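4-phosphoerythronate dehydrogenase (PDB 4PRK) probably catalyses the NAD-dependent interconversion of pyruvate and D-lactate, as a member of the D-isomer specific 2-hydroxyacid dehydrogenase family. Local coordinates at residues A[1-6]-A[25-30]; A[21-26]-A[311-316]. All blocks are in the same frame, centred on the assembly; numbering follows the deposited sequence.

Interaction 1. Residues A[1-6]-A[25-30]; sequences MKIAVF and CELKLI
F6 and I30 run alongside each other in the same direction at the C-terminal ends of the parallel strands 2-6 and 26-30. CG1 of I30 is anti to its carbonyl carbon, and a chi2 of 98°, away from a staggered value, carries CD1 over one face of the F6 ring. I30 CD1 is 4.0 Å from the centroid of the F6 ring, displaced toward the rim, and makes a CH-pi contact. The same methyl rests on the next side chain of this face, with I30 CD1 3.7 Å from A4 CB. An alanine at F6 would remove the ring and would probably loosen the packing of I30 CD1, which would lose its CH-pi contact.

K2 and E26 are also aligned on this face. The E26 chain is extended and the K2 chain is bent at chi2 and chi3, so that K2 CD meets E26 CD at 3.5 Å. K2 NZ and E26 OE2 are 4.0 Å apart, too far for a salt bridge. D44 takes the salt bridges of both K2 and K28.

On the other face V5 passes L27 at a slant, with V5 CG2 3.9 Å from L27 CD2. I3 CB touches the same L27 methyl.

Five backbone hydrogen bonds join the strands. I30 N to V5 O is the shortest at 2.7 Å and lies in the carbonyl plane. K28 N to I3 O is the most bent, with 141° at the hydrogen, and its donor stands above the carbonyl plane.

Helix 10-23 links the strands into a beta-alpha-beta unit. The backbone bonds set the pairing. Apolar contacts join I3, V5, L27 and L29 on one face and A4, F6 and I30 on the other, where D44 probably offsets the repulsion between the two lysines.

Interaction 2. Residues A[21-26]-A[311-316]; sequences KKFGCE and SLRDTI
A Schellman motif ends helix 10-23 where it packs on helix 301-319, near the C-terminus of the chain. G24, with a positive phi of 53°, is the C-prime residue. C25 N turns back to E20 O, while the bond from G24 N to K21 O is weak at 3.4 Å. F23, just before the turn, and C25, just after it, both direct their side chains at the second helix.

F23 and L312 meet end to end. CG of L312 is anti to the backbone N (chi1 176°), and its CD2 comes down over one face of the ring. L312 CD2 lies 3.6 Å from the centroid of the F23 ring, 18° off the ring normal, in a CH-pi contact. R313 meets the ring differently. Its CB and CG sit at the edge, F23 CE2 being 3.9 Å from R313 CB. I316 CD1 approaches the ring obliquely. The sulfur of C25 adds to the grip on the leucine, with C25 SG 4.0 Å from L312 CD2, and C25 CB faces I316 CD1 at 4.3 Å.

The guanidinium of R313 leads away from the ring. R313 NH2 makes a salt bridge of 3.1 Å to D314 OD1, using the anti lone pair of the carboxylate, and NH2 also bonds to R323 O. D314 in turn accepts the backbone N-H groups of H325 and F326, which ties the tail of the chain to this helix.

No hydrogen bond crosses between 21-26 and 311-316. The contact between them is apolar; just beyond it, K22 NZ makes a salt bridge to E309 OE1 of the same helix 301-319. R313 NH2 and both carboxylate oxygens of D314 find their partners away from F23.

Overall arrangement
Interaction 1 and interaction 2 share C25 and E26 and lie in the same domain, their centres about 9 Å apart. Interaction 1 is the edge of a parallel sheet with strand order 2-1-3-4-5, as in flavodoxin-like folds. Interaction 2 brings in a helix from the far end of the sequence. The two meet where I3 and L27 pack on L312, and where M1 touches I316. In interaction 1, I3, A4, V5 and F6 are buried, whereas M1 and E26 are exposed. In interaction 2, L312 and C25 are buried, while F23, R313 and I316 are partly exposed. Backbone hydrogen bonds join the strands; interaction 2 is apolar, with the K22-E309 salt bridge at its margin.

Interaction 1. Residues A[1-6]-A[25-30]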
loop_
_atom_site.group_PDB
_atom_site.type_symbol
_atom_site.label_atom_id
_atom_site.label_comp_id
_atom_site.label_asym_id
_atom_site.label_seq_id
_atom_site.Cartn_x
_atom_site.Cartn_y
_atom_site.Cartn_z
ATOM N N MET A 1 -11.706 -42.258 -6.178
ATOM C CA MET A 1 -11.858 -41.303 -5.053
ATOM C C MET A 1 -13.270 -40.636 -5.073
ATOM O O MET A 1 -13.549 -39.770 -5.917
ATOM C CB MET A 1 -10.699 -40.288 -5.120
ATOM C CG MET A 1 -10.403 -39.565 -3.816
ATOM S SD MET A 1 -9.964 -40.653 -2.442
ATOM C CE MET A 1 -10.723 -39.800 -1.074
ATOM N N LYS A 2 -14.152 -41.065 -4.162
ATOM C CA LYS A 2 -15.477 -40.457 -3.971
ATOM C C LYS A 2 -15.654 -39.889 -2.541
ATOM O O LYS A 2 -15.446 -40.605 -1.527
ATOM C CB LYS A 2 -16.580 -41.469 -4.269
ATOM C CG LYS A 2 -17.973 -40.880 -4.318
ATOM C CD LYS A 2 -18.778 -41.425 -5.507
ATOM C CE LYS A 2 -19.435 -42.772 -5.226
ATOM N NZ LYS A 2 -20.640 -42.999 -6.085
ATOM N N ILE A 3 -16.066 -38.610 -2.472
ATOM C CA ILE A 3 -16.271 -37.895 -1.181
ATOM C C ILE A 3 -17.725 -37.377 -1.082
ATOM O O ILE A 3 -18.209 -36.622 -1.929
ATOM C CB ILE A 3 -15.208 -36.767 -0.969
ATOM C CG1 ILE A 3 -13.748 -37.324 -0.929
ATOM C CG2 ILE A 3 -15.504 -35.929 0.269
ATOM C CD1 ILE A 3 -13.344 -38.037 0.346
ATOM N N ALA A 4 -18.451 -37.838 -0.081
ATOM C CA ALA A 4 -19.819 -37.387 0.092
ATOM C C ALA A 4 -19.846 -35.977 0.648
ATOM O O ALA A 4 -19.086 -35.654 1.539
ATOM C CB ALA A 4 -20.583 -38.329 0.995
ATOM N N VAL A 5 -20.730 -35.151 0.111
ATOM C CA VAL A 5 -20.891 -33.787 0.560
ATOM C C VAL A 5 -22.308 -33.593 1.056
ATOM O O VAL A 5 -23.249 -33.667 0.294
ATOM C CB VAL A 5 -20.652 -32.815 -0.596
ATOM C CG1 VAL A 5 -20.900 -31.385 -0.164
ATOM C CG2 VAL A 5 -19.249 -32.987 -1.136
ATOM N N PHE A 6 -22.444 -33.269 2.329
ATOM C CA PHE A 6 -23.749 -33.190 2.942
ATOM C C PHE A 6 -24.252 -31.778 2.995
ATOM O O PHE A 6 -23.532 -30.889 3.375
ATOM C CB PHE A 6 -23.700 -33.791 4.335
ATOM C CG PHE A 6 -23.540 -35.275 4.326
ATOM C CD1 PHE A 6 -22.286 -35.842 4.330
ATOM C CD2 PHE A 6 -24.641 -36.098 4.265
ATOM C CE1 PHE A 6 -22.136 -37.205 4.303
ATOM C CE2 PHE A 6 -24.498 -37.467 4.237
ATOM C CZ PHE A 6 -23.245 -38.017 4.255
ATOM N N CYS A 25 -11.543 -36.099 -8.347
ATOM C CA CYS A 25 -12.317 -36.976 -7.493
ATOM C C CYS A 25 -13.772 -36.730 -7.813
ATOM O O CYS A 25 -14.099 -35.769 -8.540
ATOM C CB CYS A 25 -12.044 -36.663 -6.016
ATOM S SG CYS A 25 -12.783 -35.116 -5.475
ATOM N N GLU A 26 -14.637 -37.568 -7.269
ATOM C CA GLU A 26 -16.054 -37.454 -7.510
ATOM C C GLU A 26 -16.690 -36.986 -6.234
ATOM O O GLU A 26 -16.311 -37.440 -5.152
ATOM C CB GLU A 26 -16.606 -38.811 -7.889
ATOM C CG GLU A 26 -18.107 -38.836 -8.096
ATOM C CD GLU A 26 -18.589 -40.127 -8.758
ATOM O OE1 GLU A 26 -17.740 -40.985 -9.134
ATOM O OE2 GLU A 26 -19.825 -40.268 -8.893
ATOM N N LEU A 27 -17.644 -36.067 -6.351
ATOM C CA LEU A 27 -18.384 -35.563 -5.173
ATOM C C LEU A 27 -19.845 -36.010 -5.182
ATOM O O LEU A 27 -20.628 -35.531 -5.988
ATOM C CB LEU A 27 -18.338 -34.005 -5.046
ATOM C CG LEU A 27 -16.946 -33.371 -4.806
ATOM C CD1 LEU A 27 -16.981 -31.847 -4.815
ATOM C CD2 LEU A 27 -16.274 -33.880 -3.538
ATOM N N LYS A 28 -20.203 -36.860 -4.224
ATOM C CA LYS A 28 -21.590 -37.279 -4.037
ATOM C C LYS A 28 -22.374 -36.342 -3.138
ATOM O O LYS A 28 -22.204 -36.352 -1.895
ATOM C CB LYS A 28 -21.632 -38.697 -3.463
ATOM C CG LYS A 28 -23.029 -39.262 -3.217
ATOM C CD LYS A 28 -22.996 -40.781 -3.341
ATOM C CE LYS A 28 -23.965 -41.488 -2.408
ATOM N NZ LYS A 28 -23.615 -42.943 -2.379
ATOM N N LEU A 29 -23.282 -35.573 -3.743
ATOM C CA LEU A 29 -23.963 -34.540 -2.978
ATOM C C LEU A 29 -25.194 -35.034 -2.349
ATOM O O LEU A 29 -26.047 -35.461 -3.048
ATOM C CB LEU A 29 -24.352 -33.373 -3.855
ATOM C CG LEU A 29 -23.187 -32.400 -3.961
ATOM C CD1 LEU A 29 -21.922 -33.030 -4.548
ATOM C CD2 LEU A 29 -23.684 -31.221 -4.776
ATOM N N ILE A 30 -25.303 -34.915 -1.040
ATOM C CA ILE A 30 -26.570 -35.167 -0.342
ATOM C C ILE A 30 -27.219 -33.856 0.188
ATOM O O ILE A 30 -26.561 -33.044 0.889
ATOM C CB ILE A 30 -26.361 -36.162 0.811
ATOM C CG1 ILE A 30 -25.689 -37.460 0.298
ATOM C CG2 ILE A 30 -27.689 -36.444 1.498
ATOM C CD1 ILE A 30 -24.181 -37.527 0.496
#

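Interaction 2. Residues A[21-26]-A[311-316]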
loop_
_atom_site.group_PDB
_atom_site.type_symbol
_atom_site.label_atom_id
_atom_site.label_comp_id
_atom_site.label_asym_id
_atom_site.label_seq_id
_atom_site.Cartn_x
_atom_site.Cartn_y
_atom_site.Cartn_z
ATOM N N LYS A 21 -13.063 -31.850 -11.316
ATOM C CA LYS A 21 -11.992 -31.773 -12.296
ATOM C C LYS A 21 -10.677 -31.381 -11.619
ATOM O O LYS A 21 -9.653 -32.012 -11.877
ATOM C CB LYS A 21 -12.308 -30.791 -13.408
ATOM C CG LYS A 21 -11.131 -30.573 -14.359
ATOM C CD LYS A 21 -11.423 -29.576 -15.476
ATOM C CE LYS A 21 -11.854 -28.236 -14.903
ATOM N NZ LYS A 21 -11.792 -27.139 -15.903
ATOM N N LYS A 22 -10.705 -30.367 -10.749
ATOM C CA LYS A 22 -9.495 -29.932 -10.067
ATOM C C LYS A 22 -8.911 -30.991 -9.124
ATOM O O LYS A 22 -7.701 -31.177 -9.090
ATOM C CB LYS A 22 -9.741 -28.649 -9.303
ATOM C CG LYS A 22 -8.594 -28.185 -8.415
ATOM C CD LYS A 22 -9.038 -26.883 -7.745
ATOM C CE LYS A 22 -7.986 -26.311 -6.819
ATOM N NZ LYS A 22 -8.214 -24.857 -6.668
ATOM N N PHE A 23 -9.733 -31.691 -8.362
ATOM C CA PHE A 23 -9.163 -32.731 -7.520
ATOM C C PHE A 23 -9.115 -34.102 -8.156
ATOM O O PHE A 23 -8.528 -35.027 -7.594
ATOM C CB PHE A 23 -9.883 -32.789 -6.188
ATOM C CG PHE A 23 -9.448 -31.688 -5.232
ATOM C CD1 PHE A 23 -9.836 -30.370 -5.453
ATOM C CD2 PHE A 23 -8.624 -31.981 -4.133
ATOM C CE1 PHE A 23 -9.438 -29.366 -4.598
ATOM C CE2 PHE A 23 -8.231 -30.980 -3.262
ATOM C CZ PHE A 23 -8.641 -29.671 -3.491
ATOM N N GLY A 24 -9.705 -34.242 -9.337
ATOM C CA GLY A 24 -9.813 -35.553 -9.948
ATOM C C GLY A 24 -10.446 -36.520 -8.965
ATOM O O GLY A 24 -9.909 -37.601 -8.729
ATOM N N CYS A 25 -11.543 -36.099 -8.347
ATOM C CA CYS A 25 -12.317 -36.976 -7.493
ATOM C C CYS A 25 -13.772 -36.730 -7.813
ATOM O O CYS A 25 -14.099 -35.769 -8.540
ATOM C CB CYS A 25 -12.044 -36.663 -6.016
ATOM S SG CYS A 25 -12.783 -35.116 -5.475
ATOM N N GLU A 26 -14.637 -37.568 -7.269
ATOM C CA GLU A 26 -16.054 -37.454 -7.510
ATOM C C GLU A 26 -16.690 -36.986 -6.234
ATOM O O GLU A 26 -16.311 -37.440 -5.152
ATOM C CB GLU A 26 -16.606 -38.811 -7.889
ATOM C CG GLU A 26 -18.107 -38.836 -8.096
ATOM C CD GLU A 26 -18.589 -40.127 -8.758
ATOM O OE1 GLU A 26 -17.740 -40.985 -9.134
ATOM O OE2 GLU A 26 -19.825 -40.268 -8.893
ATOM N N SER A 311 -11.490 -28.472 3.298
ATOM C CA SER A 311 -11.964 -29.697 3.922
ATOM C C SER A 311 -11.689 -30.961 3.034
ATOM O O SER A 311 -11.056 -31.945 3.475
ATOM C CB SER A 311 -13.444 -29.536 4.250
ATOM O OG SER A 311 -14.243 -29.296 3.103
ATOM N N LEU A 312 -12.106 -30.882 1.771
ATOM C CA LEU A 312 -11.910 -31.965 0.791
ATOM C C LEU A 312 -10.448 -32.464 0.833
ATOM O O LEU A 312 -10.210 -33.664 0.914
ATOM C CB LEU A 312 -12.263 -31.449 -0.657
ATOM C CG LEU A 312 -12.036 -32.403 -1.860
ATOM C CD1 LEU A 312 -12.896 -33.653 -1.664
ATOM C CD2 LEU A 312 -12.295 -31.804 -3.250
ATOM N N ARG A 313 -9.506 -31.514 0.760
ATOM C CA ARG A 313 -8.078 -31.763 0.759
ATOM C C ARG A 313 -7.610 -32.462 2.048
ATOM O O ARG A 313 -6.923 -33.474 1.968
ATOM C CB ARG A 313 -7.281 -30.465 0.514
ATOM C CG ARG A 313 -5.903 -30.701 -0.089
ATOM C CD ARG A 313 -4.766 -30.120 0.756
ATOM N NE ARG A 313 -4.695 -30.779 2.068
ATOM C CZ ARG A 313 -3.730 -31.595 2.507
ATOM N NH1 ARG A 313 -2.668 -31.870 1.771
ATOM N NH2 ARG A 313 -3.831 -32.121 3.721
ATOM N N ASP A 314 -7.968 -31.957 3.225
ATOM C CA ASP A 314 -7.651 -32.695 4.471
ATOM C C ASP A 314 -8.360 -34.037 4.488
ATOM O O ASP A 314 -7.819 -34.994 5.008
ATOM C CB ASP A 314 -8.060 -31.947 5.755
ATOM C CG ASP A 314 -7.024 -30.918 6.209
ATOM O OD1 ASP A 314 -5.970 -30.768 5.550
ATOM O OD2 ASP A 314 -7.272 -30.251 7.242
ATOM N N THR A 315 -9.577 -34.093 3.934
ATOM C CA THR A 315 -10.383 -35.299 3.997
ATOM C C THR A 315 -9.780 -36.409 3.149
ATOM O O THR A 315 -9.656 -37.534 3.635
ATOM C CB THR A 315 -11.831 -34.995 3.635
ATOM O OG1 THR A 315 -12.312 -34.063 4.601
ATOM C CG2 THR A 315 -12.717 -36.279 3.658
ATOM N N ILE A 316 -9.387 -36.074 1.909
ATOM C CA ILE A 316 -8.628 -36.986 1.029
ATOM C C ILE A 316 -7.304 -37.463 1.679
ATOM O O ILE A 316 -6.927 -38.648 1.563
ATOM C CB ILE A 316 -8.333 -36.346 -0.370
ATOM C CG1 ILE A 316 -9.638 -36.251 -1.179
ATOM C CG2 ILE A 316 -7.253 -37.124 -1.149
ATOM C CD1 ILE A 316 -9.485 -35.876 -2.638
#